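Local coordinates for effector protein Lem4 (lpg1101) (Legionella pneumophila subsp. pneumophila, PDB 6CGK) that acts as a membrane-associated, translocated protein tyrosine phosphatase of the haloacid dehalogenase (HAD) superfamily, represented here by its magnesium-binding HAD domain in an inactive mutant form, at residues L41-A44 against L45-K48; N96-N99 against Y100-L104; G129-K132 against Y133-V136. The protein carries 1 engineered substitution. All blocks are in the same frame, centred on the assembly; numbering follows the deposited sequence. Where two conformers were deposited one is given.

Contact 1: residues L41-A44 against L45-K48; sequences LCEA and LSTK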
loop_
_atom_site.group_PDB
_atom_site.type_symbol
_atom_site.label_atom_id
_atom_site.label_comp_id
_atom_site.label_asym_id
_atom_site.label_seq_id
_atom_site.Cartn_x
_atom_site.Cartn_y
_atom_site.Cartn_z
ATOM N N LEU A 41 -14.523 -14.419 -1.705
ATOM C CA LEU A 41 -14.515 -13.157 -2.455
ATOM C C LEU A 41 -13.126 -12.838 -2.989
ATOM O O LEU A 41 -12.972 -12.392 -4.137
ATOM C CB LEU A 41 -15.019 -12.026 -1.562
ATOM C CG LEU A 41 -14.933 -10.600 -2.134
ATOM C CD1 LEU A 41 -15.809 -10.481 -3.376
ATOM C CD2 LEU A 41 -15.349 -9.564 -1.098
ATOM N N CYS A 42 -12.098 -13.059 -2.163
ATOM C CA CYS A 42 -10.744 -12.810 -2.610
ATOM C C CYS A 42 -10.364 -13.781 -3.730
ATOM O O CYS A 42 -9.824 -13.359 -4.756
ATOM C CB CYS A 42 -9.827 -12.915 -1.402
ATOM S SG CYS A 42 -8.147 -12.545 -1.729
ATOM N N GLU A 43 -10.698 -15.075 -3.577
ATOM C CA GLU A 43 -10.409 -16.015 -4.647
ATOM C C GLU A 43 -11.174 -15.642 -5.925
ATOM O O GLU A 43 -10.631 -15.730 -7.032
ATOM C CB GLU A 43 -10.749 -17.426 -4.184
ATOM C CG GLU A 43 -10.750 -18.398 -5.303
ATOM C CD GLU A 43 -9.348 -18.828 -5.705
ATOM O OE1 GLU A 43 -9.235 -19.390 -6.818
ATOM O OE2 GLU A 43 -8.371 -18.597 -4.932
ATOM N N ALA A 44 -12.450 -15.254 -5.798
ATOM C CA ALA A 44 -13.225 -14.899 -6.981
ATOM C C ALA A 44 -12.633 -13.675 -7.691
ATOM O O ALA A 44 -12.529 -13.647 -8.924
ATOM C CB ALA A 44 -14.675 -14.610 -6.583
ATOM N N LEU A 45 -12.241 -12.661 -6.934
ATOM C CA LEU A 45 -11.703 -11.444 -7.574
ATOM C C LEU A 45 -10.306 -11.663 -8.162
ATOM O O LEU A 45 -9.887 -10.907 -9.053
ATOM C CB LEU A 45 -11.663 -10.281 -6.583
ATOM C CG LEU A 45 -13.009 -9.557 -6.461
ATOM C CD1 LEU A 45 -13.143 -8.730 -5.182
ATOM C CD2 LEU A 45 -13.249 -8.674 -7.684
ATOM N N SER A 46 -9.600 -12.696 -7.724
ATOM C CA SER A 46 -8.187 -12.816 -8.095
ATOM C C SER A 46 -7.991 -12.829 -9.609
ATOM O O SER A 46 -6.974 -12.337 -10.120
ATOM C CB SER A 46 -7.599 -14.098 -7.470
ATOM O OG SER A 46 -8.192 -15.297 -8.001
ATOM N N THR A 47 -8.925 -13.429 -10.343
ATOM C CA THR A 47 -8.780 -13.584 -11.780
ATOM C C THR A 47 -9.510 -12.499 -12.574
ATOM O O THR A 47 -9.633 -12.616 -13.799
ATOM C CB THR A 47 -9.276 -14.965 -12.207
ATOM O OG1 THR A 47 -10.606 -15.177 -11.732
ATOM C CG2 THR A 47 -8.414 -16.043 -11.591
ATOM N N LYS A 48 -10.023 -11.474 -11.907
ATOM C CA LYS A 48 -10.841 -10.454 -12.580
ATOM C C LYS A 48 -9.925 -9.314 -13.028
ATOM O O LYS A 48 -9.613 -8.378 -12.268
ATOM C CB LYS A 48 -11.956 -9.968 -11.667
ATOM C CG LYS A 48 -12.966 -11.115 -11.237
ATOM C CD LYS A 48 -13.451 -11.915 -12.428
ATOM C CE LYS A 48 -14.438 -13.028 -12.000
ATOM N NZ LYS A 48 -13.703 -14.288 -11.584
HETATM O O HOH W 1 -11.024 -16.656 -9.551
#
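K48 curls back against the last turn of helix 40-46 so that nearly its whole side chain borders one backbone oxygen, that of A44. From CB the chain leaves with CG turned away from its own carbonyl carbon (chi1 -61°), which sets CG 3.5 Å from A44 O. A bend about chi2 carries CD past the same oxygen, CE stays alongside it at 3.7 Å, and a second bend at chi4 (-86°) swings NZ round to donate a 3.0 Å hydrogen bond to A44 O, tilted from the carbonyl plane. A44 O takes this ammonium while K48 N, the amide four residues on, turns to L45 O instead. In sequence the helix falls between strands 19-23 and 89-93, consistent with the region where C1-type HAD phosphatases insert their caps. One residue earlier in the turn, E43 O accepts from both S46 N and S46 OG, which come from the same face of its plane; the hydroxyl bond, at 2.7 Å, is the shorter. A water donates to E43 O and also pairs with T47 OG1. On the buried side, L41 and L45 run side by side, CD1 to CD1 at 3.7 Å, and L45 continues onto Y100 and A103.

Contact 2: residues N96-N99 against Y100-L104; sequences NHEN and YIKAL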
loop_
_atom_site.group_PDB
_atom_site.type_symbol
_atom_site.label_atom_id
_atom_site.label_comp_id
_atom_site.label_asym_id
_atom_site.label_seq_id
_atom_site.Cartn_x
_atom_site.Cartn_y
_atom_site.Cartn_z
ATOM N N ASN A 96 -1.469 -10.544 -1.124
ATOM C CA ASN A 96 -2.770 -10.764 -1.739
ATOM C C ASN A 96 -2.661 -10.570 -3.258
ATOM O O ASN A 96 -1.620 -10.200 -3.800
ATOM C CB ASN A 96 -3.805 -9.823 -1.113
ATOM C CG ASN A 96 -5.206 -10.410 -1.126
ATOM O OD1 ASN A 96 -5.585 -11.089 -2.071
ATOM N ND2 ASN A 96 -5.942 -10.208 -0.041
ATOM N N HIS A 97 -3.753 -10.852 -3.946
ATOM C CA HIS A 97 -3.823 -10.794 -5.402
ATOM C C HIS A 97 -3.938 -9.363 -5.885
ATOM O O HIS A 97 -4.679 -8.565 -5.309
ATOM C CB HIS A 97 -5.069 -11.536 -5.900
ATOM C CG HIS A 97 -5.124 -12.969 -5.492
ATOM N ND1 HIS A 97 -4.389 -13.951 -6.119
ATOM C CD2 HIS A 97 -5.839 -13.588 -4.522
ATOM C CE1 HIS A 97 -4.650 -15.119 -5.553
ATOM N NE2 HIS A 97 -5.525 -14.926 -4.578
ATOM N N GLU A 98 -3.237 -9.068 -6.987
ATOM C CA GLU A 98 -3.295 -7.745 -7.594
ATOM C C GLU A 98 -4.723 -7.329 -7.907
ATOM O O GLU A 98 -5.097 -6.151 -7.745
ATOM C CB GLU A 98 -2.480 -7.751 -8.880
ATOM C CG GLU A 98 -2.348 -6.370 -9.450
ATOM C CD GLU A 98 -1.418 -6.332 -10.635
ATOM O OE1 GLU A 98 -0.691 -7.324 -10.857
ATOM O OE2 GLU A 98 -1.413 -5.309 -11.347
ATOM N N ASN A 99 -5.511 -8.252 -8.449
ATOM C CA ASN A 99 -6.864 -7.855 -8.855
ATOM C C ASN A 99 -7.788 -7.661 -7.665
ATOM O O ASN A 99 -8.786 -6.918 -7.759
ATOM C CB ASN A 99 -7.428 -8.873 -9.837
ATOM C CG ASN A 99 -6.765 -8.744 -11.185
ATOM O OD1 ASN A 99 -6.357 -7.636 -11.564
ATOM N ND2 ASN A 99 -6.615 -9.865 -11.905
ATOM N N TYR A 100 -7.512 -8.316 -6.545
ATOM C CA TYR A 100 -8.321 -8.041 -5.357
ATOM C C TYR A 100 -8.001 -6.648 -4.830
ATOM O O TYR A 100 -8.904 -5.885 -4.451
ATOM C CB TYR A 100 -8.051 -9.099 -4.293
ATOM C CG TYR A 100 -8.861 -8.965 -3.023
ATOM C CD1 TYR A 100 -10.219 -9.318 -3.005
ATOM C CD2 TYR A 100 -8.269 -8.499 -1.841
ATOM C CE1 TYR A 100 -10.964 -9.223 -1.831
ATOM C CE2 TYR A 100 -8.994 -8.406 -0.666
ATOM C CZ TYR A 100 -10.353 -8.769 -0.669
ATOM O OH TYR A 100 -11.095 -8.705 0.494
ATOM N N ILE A 101 -6.711 -6.316 -4.783
ATOM C CA ILE A 101 -6.298 -4.988 -4.344
ATOM C C ILE A 101 -6.898 -3.924 -5.244
ATOM O O ILE A 101 -7.492 -2.961 -4.757
ATOM C CB ILE A 101 -4.766 -4.903 -4.271
ATOM C CG1 ILE A 101 -4.285 -5.886 -3.208
ATOM C CG2 ILE A 101 -4.343 -3.409 -4.047
ATOM C CD1 ILE A 101 -2.713 -6.106 -3.190
ATOM N N LYS A 102 -6.762 -4.075 -6.570
ATOM C CA LYS A 102 -7.347 -3.080 -7.478
ATOM C C LYS A 102 -8.852 -2.983 -7.303
ATOM O O LYS A 102 -9.423 -1.887 -7.359
ATOM C CB LYS A 102 -7.030 -3.413 -8.943
ATOM C CG LYS A 102 -5.541 -3.245 -9.298
ATOM C CD LYS A 102 -5.300 -3.549 -10.770
ATOM C CE LYS A 102 -3.878 -3.230 -11.200
ATOM N NZ LYS A 102 -3.705 -3.652 -12.618
ATOM N N ALA A 103 -9.524 -4.132 -7.133
ATOM C CA ALA A 103 -10.966 -4.108 -6.970
ATOM C C ALA A 103 -11.364 -3.280 -5.759
ATOM O O ALA A 103 -12.295 -2.474 -5.818
ATOM C CB ALA A 103 -11.497 -5.557 -6.835
ATOM N N LEU A 104 -10.718 -3.513 -4.617
ATOM C CA LEU A 104 -11.137 -2.783 -3.415
ATOM C C LEU A 104 -10.858 -1.287 -3.564
ATOM O O LEU A 104 -11.693 -0.455 -3.190
ATOM C CB LEU A 104 -10.418 -3.326 -2.171
ATOM C CG LEU A 104 -11.288 -4.416 -1.498
ATOM C CD1 LEU A 104 -11.590 -5.551 -2.454
ATOM C CD2 LEU A 104 -10.615 -4.941 -0.238
HETATM O O HOH W 2 -4.613 -6.702 -13.561
#
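The amide of N96 lies obliquely against the ring of Y100, with the two planes only 14° apart and ND2 3.4 Å from CD2 of the tyrosine. Two hydrogen bonds fix how that amide is turned: ND2 donates to D25 OD2, while OD1 accepts H97 N at 2.6 Å, in the carbonyl plane and on a lone pair. Y100 holds CG anti to the backbone N (chi1 -178°), which sends the ring back along the helix start toward N96; L104 CD1 sits 3.8 Å above one face of the Y100 ring, offset toward the rim. H97 occupies the N-cap position of helix 98-107, and its carbonyl oxygen takes a nearly straight bond from I101 N and a weak one from Y100 N. Helix 98-107 is the connecting helix of the beta-alpha-beta unit between strands 89-93 and 116-118. The loop opening it holds S94, a phosphate ligand, consistent with HAD motif II, and N96 there reaches the magnesium ligand D25. One turn apart, E98 and K102 extend side by side in the same direction. Both chains are stretched beyond CG, and E98 OE2 meets K102 NZ at 3.1 Å in a salt bridge whose hydrogen bond is weak. N99 points its CG away from its carbonyl carbon (chi1 -73°), which turns its amide toward the C-terminal end of helix 40-46: ND2 bonds S46 O, and OD1 accepts from a water, 2.8 Å away, that also contacts K102 NZ weakly.

Contact 3: residues G129-K132 against Y133-V136; sequences GEDK and YKAV. With PO4 (phosphate ion), chain B.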
loop_
_atom_site.group_PDB
_atom_site.type_symbol
_atom_site.label_atom_id
_atom_site.label_comp_id
_atom_site.label_asym_id
_atom_site.label_seq_id
_atom_site.Cartn_x
_atom_site.Cartn_y
_atom_site.Cartn_z
ATOM N N GLY A 129 5.311 -9.296 -3.975
ATOM C CA GLY A 129 4.811 -9.060 -2.637
ATOM C C GLY A 129 4.926 -10.255 -1.720
ATOM O O GLY A 129 4.626 -10.132 -0.528
ATOM N N GLU A 130 5.334 -11.405 -2.256
ATOM C CA GLU A 130 5.549 -12.601 -1.450
ATOM C C GLU A 130 6.854 -12.542 -0.672
ATOM O O GLU A 130 7.095 -13.405 0.170
ATOM C CB GLU A 130 5.514 -13.841 -2.340
ATOM C CG GLU A 130 4.149 -13.986 -3.067
ATOM C CD GLU A 130 3.990 -15.284 -3.839
ATOM O OE1 GLU A 130 4.132 -16.398 -3.257
ATOM O OE2 GLU A 130 3.727 -15.212 -5.054
ATOM N N ASP A 131 7.706 -11.546 -0.929
ATOM C CA ASP A 131 8.999 -11.442 -0.242
ATOM C C ASP A 131 9.169 -9.944 -0.016
ATOM O O ASP A 131 9.689 -9.265 -0.900
ATOM C CB ASP A 131 10.124 -12.034 -1.080
ATOM C CG ASP A 131 11.465 -12.086 -0.339
ATOM O OD1 ASP A 131 11.679 -11.293 0.603
ATOM O OD2 ASP A 131 12.325 -12.935 -0.692
ATOM N N LYS A 132 8.646 -9.441 1.117
ATOM C CA LYS A 132 8.565 -7.988 1.326
ATOM C C LYS A 132 9.950 -7.364 1.391
ATOM O O LYS A 132 10.159 -6.239 0.914
ATOM C CB LYS A 132 7.825 -7.656 2.628
ATOM C CG LYS A 132 6.469 -8.298 2.854
ATOM C CD LYS A 132 5.471 -7.933 1.810
ATOM C CE LYS A 132 4.098 -8.585 2.101
ATOM N NZ LYS A 132 3.464 -8.134 3.389
ATOM N N TYR A 133 10.889 -8.047 2.042
ATOM C CA TYR A 133 12.264 -7.566 2.075
ATOM C C TYR A 133 12.783 -7.353 0.666
ATOM O O TYR A 133 13.247 -6.259 0.319
ATOM C CB TYR A 133 13.126 -8.570 2.846
ATOM C CG TYR A 133 14.632 -8.338 2.846
ATOM C CD1 TYR A 133 15.208 -7.418 3.706
ATOM C CD2 TYR A 133 15.470 -9.067 2.016
ATOM C CE1 TYR A 133 16.598 -7.219 3.734
ATOM C CE2 TYR A 133 16.868 -8.870 2.033
ATOM C CZ TYR A 133 17.410 -7.946 2.899
ATOM O OH TYR A 133 18.784 -7.742 2.940
ATOM N N LYS A 134 12.715 -8.397 -0.167
ATOM C CA LYS A 134 13.217 -8.281 -1.532
ATOM C C LYS A 134 12.440 -7.251 -2.348
ATOM O O LYS A 134 13.021 -6.610 -3.234
ATOM C CB LYS A 134 13.166 -9.631 -2.215
ATOM C CG LYS A 134 13.722 -9.652 -3.611
ATOM C CD LYS A 134 13.949 -11.095 -4.048
ATOM C CE LYS A 134 14.982 -11.805 -3.182
ATOM N NZ LYS A 134 15.081 -13.248 -3.541
ATOM N N ALA A 135 11.136 -7.101 -2.085
ATOM C CA ALA A 135 10.329 -6.101 -2.802
ATOM C C ALA A 135 10.852 -4.691 -2.550
ATOM O O ALA A 135 10.988 -3.881 -3.483
ATOM C CB ALA A 135 8.856 -6.198 -2.365
ATOM N N VAL A 136 11.147 -4.378 -1.287
ATOM C CA VAL A 136 11.681 -3.058 -0.958
ATOM C C VAL A 136 13.070 -2.878 -1.546
ATOM O O VAL A 136 13.387 -1.814 -2.087
ATOM C CB VAL A 136 11.688 -2.824 0.569
ATOM C CG1 VAL A 136 12.526 -1.560 0.899
ATOM C CG2 VAL A 136 10.230 -2.689 1.096
HETATM P P PO4 B . -0.857 -8.621 3.081
HETATM O O1 PO4 B . -1.398 -7.473 2.246
HETATM O O2 PO4 B . 0.581 -9.001 2.743
HETATM O O3 PO4 B . -1.762 -9.816 2.816
HETATM O O4 PO4 B . -0.996 -8.301 4.555
HETATM O O HOH W 3 10.664 -10.652 3.436
#
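The start of helix 132-140 is N-capped by D131, whose OD1 accepts the amide of K134, while the adjoining K132 enters the active site. The capping bond spans 3.2 Å from K134 N to D131 OD1 and is nearly straight at hydrogen (171°), although the amide meets the oxygen from above the carboxylate plane. With CG trans to its backbone N (chi1 -174°), D131 folds the carboxylate over the first turn, its CG 3.5 Å from K134 CB. A water donates to D131 OD1 and accepts Y133 N at 3.0 Å; D131 OD2 and K134 NZ form only a long salt bridge of 4.0 Å. Upstream of strand 150-154 and the aspartates D154 and D155 at its C-terminal end, K132 fits the lysine of HAD motif III. Bends at chi2 and chi4 bring its NZ to phosphate O2 at 3.1 Å, and the same nitrogen has a salt bridge to D159. The engineered N23, a magnesium ligand, touches this side chain, and S94 OG and the amides of F24, D25 and R95 also hydrogen-bond the phosphate. Farther along, V136 N bonds K132 O at 3.0 Å, and V136 packs on I93, Y21 and M163.

The three contacts follow one another along the chain. Contact 1 takes in most of helix 40-46 and the two residues just after it; contact 2 lies at the start of helix 98-107, and contact 3 at the start of helix 132-140. Contacts 1 and 2 have centres 8 Å apart and touch where C42 and L45 pack against the N-terminal part of helix 98-107. Contact 3 stands about 17 Å, centre to centre, from contact 2 and about 22 Å from contact 1. Helices 98-107 and 132-140 belong to the Rossmann-like core, whose parallel sheet runs 116-118, 89-93, 19-23, 150-154, 176-180. N96 and K132 thus approach the phosphate site from separate helix starts, while helix 40-46 backs the N96 side.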